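Side-chain contact in 14 KDA fatty acid binding protein (Schistosoma mansoni, PDB 1VYF), which binds long-chain fatty acids such as oleic and arachidonic acid inside a beta-barrel and may take part in their transport: residues A20-L25 with I34-T39. Sequence-based numbering, arbitrary orientation. Where two conformers were deposited one is given.
Sequences AVMSKL and IGNTVT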
loop_
_atom_site.group_PDB
_atom_site.type_symbol
_atom_site.label_atom_id
_atom_site.label_comp_id
_atom_site.label_asym_id
_atom_site.label_seq_id
_atom_site.Cartn_x
_atom_site.Cartn_y
_atom_site.Cartn_z
ATOM N N ALA A 20 -11.613 3.163 10.192
ATOM C CA ALA A 20 -11.981 4.560 9.932
ATOM C C ALA A 20 -11.669 4.958 8.475
ATOM O O ALA A 20 -12.385 5.785 7.874
ATOM C CB ALA A 20 -11.246 5.485 10.885
ATOM N N VAL A 21 -10.614 4.400 7.893
ATOM C CA VAL A 21 -10.266 4.829 6.529
ATOM C C VAL A 21 -11.054 4.082 5.496
ATOM O O VAL A 21 -11.475 4.682 4.515
ATOM C CB VAL A 21 -8.743 4.870 6.128
ATOM C CG1 VAL A 21 -7.807 5.145 7.266
ATOM C CG2 VAL A 21 -8.328 3.700 5.225
ATOM N N MET A 22 -11.324 2.804 5.689
ATOM C CA MET A 22 -12.131 2.166 4.641
ATOM C C MET A 22 -13.571 2.536 4.699
ATOM O O MET A 22 -14.243 2.423 3.712
ATOM C CB MET A 22 -11.917 0.679 4.428
ATOM C CG MET A 22 -11.238 0.018 5.441
ATOM S SD MET A 22 -12.479 -0.327 6.519
ATOM C CE MET A 22 -11.731 -2.097 6.975
ATOM N N SER A 23 -14.035 2.840 5.903
ATOM C CA SER A 23 -15.387 3.297 6.115
ATOM C C SER A 23 -15.569 4.591 5.332
ATOM O O SER A 23 -16.557 4.761 4.593
ATOM C CB SER A 23 -15.629 3.516 7.612
ATOM O OG SER A 23 -17.011 3.726 7.835
ATOM N N LYS A 24 -14.604 5.490 5.488
ATOM C CA LYS A 24 -14.580 6.763 4.771
ATOM C C LYS A 24 -14.515 6.605 3.245
ATOM O O LYS A 24 -15.155 7.360 2.515
ATOM C CB LYS A 24 -13.416 7.622 5.280
ATOM C CG LYS A 24 -13.310 8.994 4.620
ATOM C CD LYS A 24 -12.439 9.935 5.430
ATOM C CE LYS A 24 -12.436 11.343 4.836
ATOM N NZ LYS A 24 -13.624 12.115 5.284
ATOM N N LEU A 25 -13.765 5.610 2.774
ATOM C CA LEU A 25 -13.633 5.297 1.350
ATOM C C LEU A 25 -14.871 4.681 0.712
ATOM O O LEU A 25 -14.905 4.485 -0.520
ATOM C CB LEU A 25 -12.444 4.343 1.125
ATOM C CG LEU A 25 -11.073 4.958 1.370
ATOM C CD1 LEU A 25 -9.972 3.883 1.317
ATOM C CD2 LEU A 25 -10.793 6.088 0.396
ATOM N N ILE A 34 -13.232 -8.313 6.000
ATOM C CA ILE A 34 -12.055 -8.991 5.450
ATOM C C ILE A 34 -10.808 -8.131 5.634
ATOM O O ILE A 34 -9.784 -8.631 6.103
ATOM C CB ILE A 34 -12.244 -9.380 3.939
ATOM C CG1 ILE A 34 -13.340 -10.440 3.785
ATOM C CG2 ILE A 34 -10.938 -9.937 3.319
ATOM C CD1 ILE A 34 -13.970 -10.449 2.385
ATOM N N GLY A 35 -10.898 -6.849 5.310
ATOM C CA GLY A 35 -9.791 -5.906 5.472
ATOM C C GLY A 35 -9.325 -5.715 6.910
ATOM O O GLY A 35 -8.126 -5.443 7.146
ATOM N N ASN A 36 -10.247 -5.893 7.870
ATOM C CA ASN A 36 -9.903 -5.814 9.301
ATOM C C ASN A 36 -9.352 -7.129 9.900
ATOM O O ASN A 36 -8.962 -7.148 11.071
ATOM C CB ASN A 36 -11.105 -5.287 10.114
ATOM C CG ASN A 36 -11.458 -3.828 9.772
ATOM O OD1 ASN A 36 -10.577 -3.022 9.476
ATOM N ND2 ASN A 36 -12.745 -3.489 9.821
ATOM N N THR A 37 -9.293 -8.193 9.096
ATOM C CA THR A 37 -8.871 -9.512 9.554
ATOM C C THR A 37 -7.622 -10.059 8.838
ATOM O O THR A 37 -6.717 -10.580 9.508
ATOM C CB THR A 37 -10.002 -10.559 9.448
ATOM O OG1 THR A 37 -10.236 -10.891 8.073
ATOM C CG2 THR A 37 -11.348 -10.042 9.967
ATOM N N VAL A 38 -7.562 -9.974 7.502
ATOM C CA VAL A 38 -6.460 -10.621 6.777
ATOM C C VAL A 38 -5.154 -9.905 7.034
ATOM O O VAL A 38 -5.113 -8.692 7.244
ATOM C CB VAL A 38 -6.649 -10.716 5.229
ATOM C CG1 VAL A 38 -7.795 -11.631 4.891
ATOM C CG2 VAL A 38 -6.797 -9.329 4.587
ATOM N N THR A 39 -4.085 -10.689 6.976
ATOM C CA THR A 39 -2.736 -10.188 7.180
ATOM C C THR A 39 -1.945 -10.531 5.926
ATOM O O THR A 39 -1.463 -11.656 5.744
ATOM C CB THR A 39 -2.109 -10.803 8.432
ATOM O OG1 THR A 39 -2.271 -12.211 8.385
ATOM C CG2 THR A 39 -2.878 -10.412 9.649
#
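Met22 reaches the 34-39 segment mainly through its terminal methyl. In the conformer described, Met22 CE sits 2.9 Å from Asn36 OD1, shorter than a normal van der Waals contact between a methyl and a carbonyl oxygen, so this approach is doubtful in detail. Two conformers were modelled for the residue, and the near-eclipsed chi1 of 15° in this one argues for the same caution. Met22 CE also lies 4.3 Å from Gly35 C, where, with no side chain on the glycine, the methyl faces bare backbone. The CA atoms of Met22 and Gly35, the nearest pair across the segments, are 8.4 Å apart; the thioether spans that gap, and only 97 Å² is buried in total.

These segments belong to helices 18-24 and 29-35, the helix-turn-helix lid that caps the beta-barrel of fatty acid-binding proteins. Bound oleic acid touches both Leu25 and Gly35, which places the contact beside the ligand, at the part of the fold generally regarded as its portal.

Further out, Asn36 has CG anti to its carbonyl carbon (chi1 -66°), which brings the carboxamide round to Met22 and lets ND2 hydrogen-bond to OD1 of Asp19, a second tie between the two helical regions. Behind it, the Ile34 carbonyl gathers three donors from the residues that follow: the amides of Thr37 and Val38, and the Thr37 hydroxyl. Thr37 OG1 is 3.0 Å from Ile34 O, approaching 28° off the carbonyl plane. Met22 itself is flanked by Arg32 of helix 29-35 and by Val27 in the loop between the helices.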